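PDB 3A04: tryptophanyl-tRNA synthetase from Aeropyrum pernix, which catalyses the ATP-dependent attachment of L-tryptophan to its cognate tRNA, releasing AMP and diphosphate, as a class I aminoacyl-tRNA synthetase. Local coordinates for residues R37-E42 with E63-G68; R56-I61 with H209-V214. One frame throughout, in Å; residues are numbered along the deposited sequence.

How the interactions relate
Helix 58-66 illustrates how one short helix can serve two environments. In interaction 2 its first turn packs on the buried strand 210-215; in interaction 1 its last turn meets the end of helix 33-38 near the surface. The two centres lie about 13 Å apart, and they touch directly where Ala-64 CB packs against His-209 CD2 at 3.5 Å. Phe-102 meets both Lys-65 and Val-211, and Glu-69 pairs with Arg-67 and, weakly, with His-209. Neither interaction contains residues of the HIGH or KMSKS regions. Interaction 2 is nevertheless connected to the catalytic fold, because Val-211 is hydrogen-bonded to strand 72-77, which precedes the HIGH region.

Interaction 1. Residues R37-E42 with E63-G68; sequences RKAGME and EAKARG
Beside the contact of Ala-39 and Met-41 with Lys-65 and Ala-66, the flat group is the guanidinium of Arg-67, within 63-68. One face of it lies on Ala-64 CA, which stands 3.9 Å from the plane over the centre of the group, while its NE forms a salt bridge with Glu-69 OE2. The contact itself is aliphatic. Ala-39 CB and Ala-66 CB meet at 4.5 Å, and with no larger side chain between them Ala-39 CA comes to 4.7 Å from Ala-66 CA. Both segments leave their helices through a Schellman motif, a worked example of helix termination by glycine. Gly-40 N donates to Arg-37 O at 2.7 Å, and Gly-68 N donates to Lys-65 O at 3.0 Å, each glycine having a positive phi. The turn at Gly-40 leads on to Met-41, whose SD reaches Lys-65 CD at 4.0 Å. These two side chains cross obliquely, sulfur against methylenes. Lys-65 starts with CG anti to its backbone N (chi1 -165°) and stays extended as far as CE; a bend at chi4 (-63°) then sets the position of NZ, which is hydrogen-bonded to Asn-100 O. The lysine thus offers its methylenes to methionine and its ammonium to a carbonyl. Met-41 also packs on Leu-36 and Leu-62. Near the solvent, Lys-38 NZ and Glu-63 OE2 are 6.9 Å apart, too far for a salt bridge, though their opposite charges may attract weakly.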
ATOM      1  N   ARG A  37     -19.608 -33.767  -9.392  1.00 47.73           N
ATOM      2  CA  ARG A  37     -20.961 -34.257  -9.831  1.00 50.44           C
ATOM      3  C   ARG A  37     -22.201 -33.518  -9.270  1.00 50.37           C
ATOM      4  O   ARG A  37     -23.075 -33.072 -10.018  1.00 49.41           O
ATOM      5  CB  ARG A  37     -21.111 -35.708  -9.453  1.00 51.04           C
ATOM      6  CG  ARG A  37     -20.165 -36.691 -10.172  1.00 57.69           C
ATOM      7  CD  ARG A  37     -20.649 -38.166  -9.993  1.00 67.27           C
ATOM      8  NE  ARG A  37     -22.102 -38.313 -10.191  1.00 70.57           N
ATOM      9  CZ  ARG A  37     -22.697 -38.523 -11.373  1.00 77.06           C
ATOM     10  NH1 ARG A  37     -21.972 -38.604 -12.497  1.00 77.81           N
ATOM     11  NH2 ARG A  37     -24.027 -38.664 -11.438  1.00 76.85           N
ATOM     12  N   LYS A  38     -22.279 -33.398  -7.946  1.00 51.01           N
ATOM     13  CA  LYS A  38     -23.457 -32.799  -7.343  1.00 51.62           C
ATOM     14  C   LYS A  38     -23.573 -31.367  -7.829  1.00 50.95           C
ATOM     15  O   LYS A  38     -24.685 -30.878  -8.054  1.00 49.72           O
ATOM     16  CB  LYS A  38     -23.427 -32.888  -5.803  1.00 52.73           C
ATOM     17  CG  LYS A  38     -23.438 -34.367  -5.251  1.00 58.23           C
ATOM     18  CD  LYS A  38     -23.009 -34.423  -3.764  1.00 63.43           C
ATOM     19  CE  LYS A  38     -22.489 -35.795  -3.312  1.00 65.76           C
ATOM     20  NZ  LYS A  38     -21.303 -35.636  -2.361  1.00 66.13           N
ATOM     21  N   ALA A  39     -22.416 -30.703  -8.055  1.00 49.96           N
ATOM     22  CA  ALA A  39     -22.462 -29.353  -8.655  1.00 49.44           C
ATOM     23  C   ALA A  39     -22.787 -29.333 -10.184  1.00 49.58           C
ATOM     24  O   ALA A  39     -22.849 -28.252 -10.805  1.00 49.25           O
ATOM     25  CB  ALA A  39     -21.185 -28.517  -8.297  1.00 48.49           C
ATOM     26  N   GLY A  40     -23.054 -30.510 -10.775  1.00 48.68           N
ATOM     27  CA  GLY A  40     -23.433 -30.550 -12.189  1.00 47.19           C
ATOM     28  C   GLY A  40     -22.245 -30.324 -13.141  1.00 45.58           C
ATOM     29  O   GLY A  40     -22.428 -29.783 -14.189  1.00 46.28           O
ATOM     30  N   MET A  41     -21.050 -30.790 -12.775  1.00 43.98           N
ATOM     31  CA  MET A  41     -19.814 -30.473 -13.477  1.00 43.88           C
ATOM     32  C   MET A  41     -19.156 -31.805 -13.783  1.00 43.06           C
ATOM     33  O   MET A  41     -19.149 -32.668 -12.928  1.00 43.46           O
ATOM     34  CB  MET A  41     -18.889 -29.595 -12.582  1.00 42.22           C
ATOM     35  CG  MET A  41     -19.425 -28.165 -12.352  1.00 41.45           C
ATOM     36  SD  MET A  41     -18.356 -27.211 -11.230  1.00 39.78           S
ATOM     37  CE  MET A  41     -16.732 -27.245 -12.095  1.00 40.82           C
ATOM     38  N   GLU A  42     -18.612 -31.965 -14.989  1.00 41.29           N
ATOM     39  CA  GLU A  42     -17.753 -33.115 -15.294  1.00 41.63           C
ATOM     40  C   GLU A  42     -16.288 -32.675 -15.313  1.00 40.63           C
ATOM     41  O   GLU A  42     -16.011 -31.542 -15.728  1.00 38.00           O
ATOM     42  CB  GLU A  42     -18.118 -33.706 -16.666  1.00 43.00           C
ATOM     43  CG  GLU A  42     -19.467 -34.419 -16.685  1.00 49.82           C
ATOM     44  CD  GLU A  42     -19.483 -35.758 -15.897  1.00 60.29           C
ATOM     45  OE1 GLU A  42     -18.465 -36.506 -15.870  1.00 64.88           O
ATOM     46  OE2 GLU A  42     -20.536 -36.063 -15.284  1.00 64.92           O
ATOM     47  N   GLU A  63     -19.675 -26.941  -2.678  1.00 36.53           N
ATOM     48  CA  GLU A  63     -20.893 -26.989  -1.781  1.00 38.05           C
ATOM     49  C   GLU A  63     -21.668 -25.696  -1.940  1.00 36.71           C
ATOM     50  O   GLU A  63     -22.933 -25.695  -2.162  1.00 35.08           O
ATOM     51  CB  GLU A  63     -20.503 -27.270  -0.302  1.00 38.94           C
ATOM     52  CG  GLU A  63     -20.245 -28.801  -0.001  1.00 47.93           C
ATOM     53  CD  GLU A  63     -19.423 -29.130   1.272  1.00 58.01           C
ATOM     54  OE1 GLU A  63     -18.994 -28.214   2.025  1.00 61.18           O
ATOM     55  OE2 GLU A  63     -19.181 -30.346   1.527  1.00 61.14           O
ATOM     56  N   ALA A  64     -20.957 -24.567  -1.844  1.00 34.73           N
ATOM     57  CA  ALA A  64     -21.682 -23.281  -2.108  1.00 34.74           C
ATOM     58  C   ALA A  64     -22.355 -23.223  -3.476  1.00 36.02           C
ATOM     59  O   ALA A  64     -23.568 -22.808  -3.643  1.00 35.64           O
ATOM     60  CB  ALA A  64     -20.714 -22.099  -1.949  1.00 33.76           C
ATOM     61  N   LYS A  65     -21.581 -23.631  -4.514  1.00 35.43           N
ATOM     62  CA  LYS A  65     -22.155 -23.615  -5.834  1.00 35.53           C
ATOM     63  C   LYS A  65     -23.430 -24.474  -5.978  1.00 36.26           C
ATOM     64  O   LYS A  65     -24.384 -24.061  -6.691  1.00 36.86           O
ATOM     65  CB  LYS A  65     -21.132 -24.111  -6.846  1.00 35.76           C
ATOM     66  CG  LYS A  65     -21.497 -23.807  -8.272  1.00 37.09           C
ATOM     67  CD  LYS A  65     -20.373 -24.370  -9.175  1.00 33.81           C
ATOM     68  CE  LYS A  65     -20.456 -23.678 -10.521  1.00 38.17           C
ATOM     69  NZ  LYS A  65     -21.754 -23.937 -11.267  1.00 34.52           N
ATOM     70  N   ALA A  66     -23.379 -25.682  -5.449  1.00 36.72           N
ATOM     71  CA  ALA A  66     -24.560 -26.576  -5.517  1.00 40.65           C
ATOM     72  C   ALA A  66     -25.820 -25.999  -4.803  1.00 41.06           C
ATOM     73  O   ALA A  66     -26.920 -26.282  -5.208  1.00 41.86           O
ATOM     74  CB  ALA A  66     -24.221 -28.011  -5.024  1.00 40.35           C
ATOM     75  N   ARG A  67     -25.678 -25.170  -3.779  1.00 41.40           N
ATOM     76  CA  ARG A  67     -26.885 -24.649  -3.168  1.00 41.88           C
ATOM     77  C   ARG A  67     -27.272 -23.375  -3.851  1.00 43.29           C
ATOM     78  O   ARG A  67     -28.251 -22.732  -3.428  1.00 44.24           O
ATOM     79  CB  ARG A  67     -26.764 -24.435  -1.670  1.00 42.02           C
ATOM     80  CG  ARG A  67     -25.622 -23.542  -1.203  1.00 42.93           C
ATOM     81  CD  ARG A  67     -25.840 -23.189   0.300  1.00 39.90           C
ATOM     82  NE  ARG A  67     -24.653 -22.534   0.810  1.00 41.78           N
ATOM     83  CZ  ARG A  67     -23.625 -23.159   1.360  1.00 41.14           C
ATOM     84  NH1 ARG A  67     -23.655 -24.467   1.513  1.00 38.56           N
ATOM     85  NH2 ARG A  67     -22.554 -22.452   1.744  1.00 42.70           N
ATOM     86  N   GLY A  68     -26.501 -22.987  -4.896  1.00 40.58           N
ATOM     87  CA  GLY A  68     -26.951 -21.918  -5.787  1.00 39.10           C
ATOM     88  C   GLY A  68     -26.218 -20.603  -5.595  1.00 38.95           C
ATOM     89  O   GLY A  68     -26.607 -19.569  -6.206  1.00 39.52           O
TER

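Interaction 2. Residues R56-I61 with H209-V214; sequences RDFDKI and HVVVPV
Helix-on-sheet packing in the class I catalytic fold is exemplified here by Phe-58 and Ile-61, which bring the first turn of helix 58-66 onto strand 210-215, itself flanked by strands 72-77 and 242-246. Phe-58 has CG anti to its backbone N (chi1 -167°), and its ring passes obliquely by Val-211. Ring atom CD1 lies 3.6 Å from Val-211 CG2, and the next one, CE1, approaches Val-211 CG1 at 3.9 Å. One helical turn on, Ile-61 uses its terminal methyl: CD1 sits 3.5 Å from Val-210 N and 3.8 Å from His-209 CB, while CG1 stands beside Val-211 CB at 4.3 Å. An alanine in place of Phe-58 would probably open a gap beside Val-211, leaving both its methyl groups without the ring that packs on them. The polar ends look to other partners, His-209 ND1 to Glu-239 and Asp-57 to Arg-226, while the backbones of Val-210 and Val-211 bond to the neighbouring strands. No hydrogen bond joins the two segments, so their mutual placement probably rests on the fit of apolar groups, with Ile-61 CD1 also covering the backbone at Val-210 N.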
ATOM      1  N   ARG A  56      -7.221 -27.623  -1.950  1.00 33.73           N
ATOM      2  CA  ARG A  56      -7.466 -27.344  -0.524  1.00 34.49           C
ATOM      3  C   ARG A  56      -8.752 -26.548  -0.459  1.00 33.32           C
ATOM      4  O   ARG A  56      -8.857 -25.481  -1.087  1.00 34.04           O
ATOM      5  CB  ARG A  56      -6.288 -26.617   0.104  1.00 33.51           C
ATOM      6  CG  ARG A  56      -6.534 -26.323   1.657  1.00 34.99           C
ATOM      7  CD  ARG A  56      -5.266 -25.795   2.264  1.00 39.06           C
ATOM      8  NE  ARG A  56      -4.788 -24.560   1.593  1.00 35.10           N
ATOM      9  CZ  ARG A  56      -3.513 -24.293   1.355  1.00 37.47           C
ATOM     10  NH1 ARG A  56      -2.553 -25.116   1.780  1.00 34.05           N
ATOM     11  NH2 ARG A  56      -3.164 -23.166   0.707  1.00 33.24           N
ATOM     12  N   ASP A  57      -9.781 -27.096   0.215  1.00 34.09           N
ATOM     13  CA  ASP A  57     -11.069 -26.414   0.431  1.00 32.61           C
ATOM     14  C   ASP A  57     -11.929 -26.225  -0.817  1.00 33.65           C
ATOM     15  O   ASP A  57     -12.949 -25.526  -0.769  1.00 31.61           O
ATOM     16  CB  ASP A  57     -10.822 -25.035   1.144  1.00 33.78           C
ATOM     17  CG  ASP A  57     -10.402 -25.185   2.660  1.00 35.89           C
ATOM     18  OD1 ASP A  57     -10.505 -26.336   3.192  1.00 37.86           O
ATOM     19  OD2 ASP A  57     -10.013 -24.159   3.277  1.00 36.09           O
ATOM     20  N   PHE A  58     -11.540 -26.797  -1.976  1.00 34.34           N
ATOM     21  CA  PHE A  58     -12.422 -26.686  -3.193  1.00 32.04           C
ATOM     22  C   PHE A  58     -13.792 -27.370  -2.996  1.00 34.15           C
ATOM     23  O   PHE A  58     -14.832 -27.036  -3.625  1.00 32.17           O
ATOM     24  CB  PHE A  58     -11.651 -27.272  -4.426  1.00 32.98           C
ATOM     25  CG  PHE A  58     -12.280 -26.965  -5.784  1.00 32.68           C
ATOM     26  CD1 PHE A  58     -12.743 -25.693  -6.067  1.00 32.06           C
ATOM     27  CD2 PHE A  58     -12.416 -27.987  -6.760  1.00 34.66           C
ATOM     28  CE1 PHE A  58     -13.341 -25.383  -7.359  1.00 34.67           C
ATOM     29  CE2 PHE A  58     -13.010 -27.741  -8.003  1.00 32.70           C
ATOM     30  CZ  PHE A  58     -13.474 -26.448  -8.322  1.00 35.21           C
ATOM     31  N   ASP A  59     -13.824 -28.375  -2.128  1.00 35.46           N
ATOM     32  CA  ASP A  59     -15.132 -28.914  -1.643  1.00 38.14           C
ATOM     33  C   ASP A  59     -16.120 -27.873  -1.103  1.00 38.36           C
ATOM     34  O   ASP A  59     -17.307 -27.846  -1.498  1.00 37.47           O
ATOM     35  CB  ASP A  59     -14.910 -30.026  -0.609  1.00 39.48           C
ATOM     36  CG  ASP A  59     -14.089 -29.582   0.595  1.00 43.08           C
ATOM     37  OD1 ASP A  59     -13.276 -28.660   0.504  1.00 42.25           O
ATOM     38  OD2 ASP A  59     -14.227 -30.225   1.662  1.00 46.74           O
ATOM     39  N   LYS A  60     -15.620 -26.973  -0.259  1.00 37.10           N
ATOM     40  CA  LYS A  60     -16.471 -25.873   0.266  1.00 37.68           C
ATOM     41  C   LYS A  60     -16.983 -25.029  -0.883  1.00 36.76           C
ATOM     42  O   LYS A  60     -18.139 -24.583  -0.876  1.00 35.50           O
ATOM     43  CB  LYS A  60     -15.645 -24.994   1.247  1.00 37.98           C
ATOM     44  CG  LYS A  60     -15.229 -25.755   2.543  1.00 41.48           C
ATOM     45  CD  LYS A  60     -14.262 -24.970   3.422  1.00 47.72           C
ATOM     46  CE  LYS A  60     -14.859 -23.718   4.096  1.00 57.24           C
ATOM     47  NZ  LYS A  60     -13.802 -22.882   4.883  1.00 60.29           N
ATOM     48  N   ILE A  61     -16.124 -24.818  -1.918  1.00 34.69           N
ATOM     49  CA  ILE A  61     -16.591 -23.991  -3.056  1.00 32.66           C
ATOM     50  C   ILE A  61     -17.752 -24.658  -3.763  1.00 33.58           C
ATOM     51  O   ILE A  61     -18.732 -24.010  -4.106  1.00 33.39           O
ATOM     52  CB  ILE A  61     -15.451 -23.813  -4.125  1.00 33.05           C
ATOM     53  CG1 ILE A  61     -14.180 -23.311  -3.460  1.00 31.28           C
ATOM     54  CG2 ILE A  61     -15.954 -22.876  -5.266  1.00 33.59           C
ATOM     55  CD1 ILE A  61     -14.418 -21.844  -2.820  1.00 28.88           C
ATOM     56  N   HIS A 209     -16.762 -17.213  -1.797  1.00 28.98           N
ATOM     57  CA  HIS A 209     -16.177 -18.512  -2.112  1.00 29.43           C
ATOM     58  C   HIS A 209     -15.306 -18.358  -3.401  1.00 30.53           C
ATOM     59  O   HIS A 209     -15.856 -18.212  -4.498  1.00 29.20           O
ATOM     60  CB  HIS A 209     -17.323 -19.464  -2.317  1.00 30.13           C
ATOM     61  CG  HIS A 209     -18.225 -19.550  -1.122  1.00 31.69           C
ATOM     62  ND1 HIS A 209     -17.798 -20.143   0.044  1.00 30.55           N
ATOM     63  CD2 HIS A 209     -19.464 -19.059  -0.866  1.00 30.51           C
ATOM     64  CE1 HIS A 209     -18.735 -20.033   0.973  1.00 37.19           C
ATOM     65  NE2 HIS A 209     -19.739 -19.358   0.465  1.00 32.95           N
ATOM     66  N   VAL A 210     -13.991 -18.383  -3.239  1.00 29.86           N
ATOM     67  CA  VAL A 210     -13.077 -18.102  -4.362  1.00 31.44           C
ATOM     68  C   VAL A 210     -12.065 -19.224  -4.418  1.00 29.88           C
ATOM     69  O   VAL A 210     -11.560 -19.646  -3.390  1.00 30.04           O
ATOM     70  CB  VAL A 210     -12.203 -16.846  -4.082  1.00 32.72           C
ATOM     71  CG1 VAL A 210     -11.401 -16.427  -5.405  1.00 33.98           C
ATOM     72  CG2 VAL A 210     -13.039 -15.751  -3.620  1.00 36.45           C
ATOM     73  N   VAL A 211     -11.712 -19.678  -5.626  1.00 29.28           N
ATOM     74  CA  VAL A 211     -10.692 -20.705  -5.723  1.00 27.38           C
ATOM     75  C   VAL A 211      -9.555 -20.103  -6.533  1.00 27.37           C
ATOM     76  O   VAL A 211      -9.776 -19.243  -7.397  1.00 25.81           O
ATOM     77  CB  VAL A 211     -11.266 -22.042  -6.373  1.00 27.94           C
ATOM     78  CG1 VAL A 211     -11.878 -21.794  -7.877  1.00 24.70           C
ATOM     79  CG2 VAL A 211     -10.173 -23.169  -6.340  1.00 26.77           C
ATOM     80  N   VAL A 212      -8.315 -20.467  -6.210  1.00 26.85           N
ATOM     81  CA  VAL A 212      -7.155 -19.934  -6.924  1.00 26.95           C
ATOM     82  C   VAL A 212      -6.380 -21.132  -7.475  1.00 28.54           C
ATOM     83  O   VAL A 212      -5.932 -22.023  -6.678  1.00 28.12           O
ATOM     84  CB  VAL A 212      -6.243 -19.192  -5.952  1.00 27.62           C
ATOM     85  CG1 VAL A 212      -5.029 -18.499  -6.664  1.00 30.54           C
ATOM     86  CG2 VAL A 212      -7.073 -18.079  -5.133  1.00 31.15           C
ATOM     87  N   PRO A 213      -6.171 -21.183  -8.825  1.00 30.28           N
ATOM     88  CA  PRO A 213      -5.414 -22.330  -9.318  1.00 30.02           C
ATOM     89  C   PRO A 213      -3.930 -22.050  -9.301  1.00 30.85           C
ATOM     90  O   PRO A 213      -3.503 -21.025  -9.837  1.00 32.92           O
ATOM     91  CB  PRO A 213      -5.927 -22.493 -10.755  1.00 31.70           C
ATOM     92  CG  PRO A 213      -6.301 -21.080 -11.233  1.00 32.90           C
ATOM     93  CD  PRO A 213      -6.774 -20.379  -9.907  1.00 30.47           C
ATOM     94  N   VAL A 214      -3.124 -22.932  -8.724  1.00 29.05           N
ATOM     95  CA  VAL A 214      -1.705 -22.607  -8.548  1.00 31.47           C
ATOM     96  C   VAL A 214      -0.836 -23.870  -8.699  1.00 32.59           C
ATOM     97  O   VAL A 214      -1.373 -24.984  -8.760  1.00 29.95           O
ATOM     98  CB  VAL A 214      -1.346 -22.051  -7.133  1.00 32.25           C
ATOM     99  CG1 VAL A 214      -1.969 -20.689  -6.827  1.00 32.30           C
ATOM    100  CG2 VAL A 214      -1.738 -23.011  -6.048  1.00 33.43           C
TER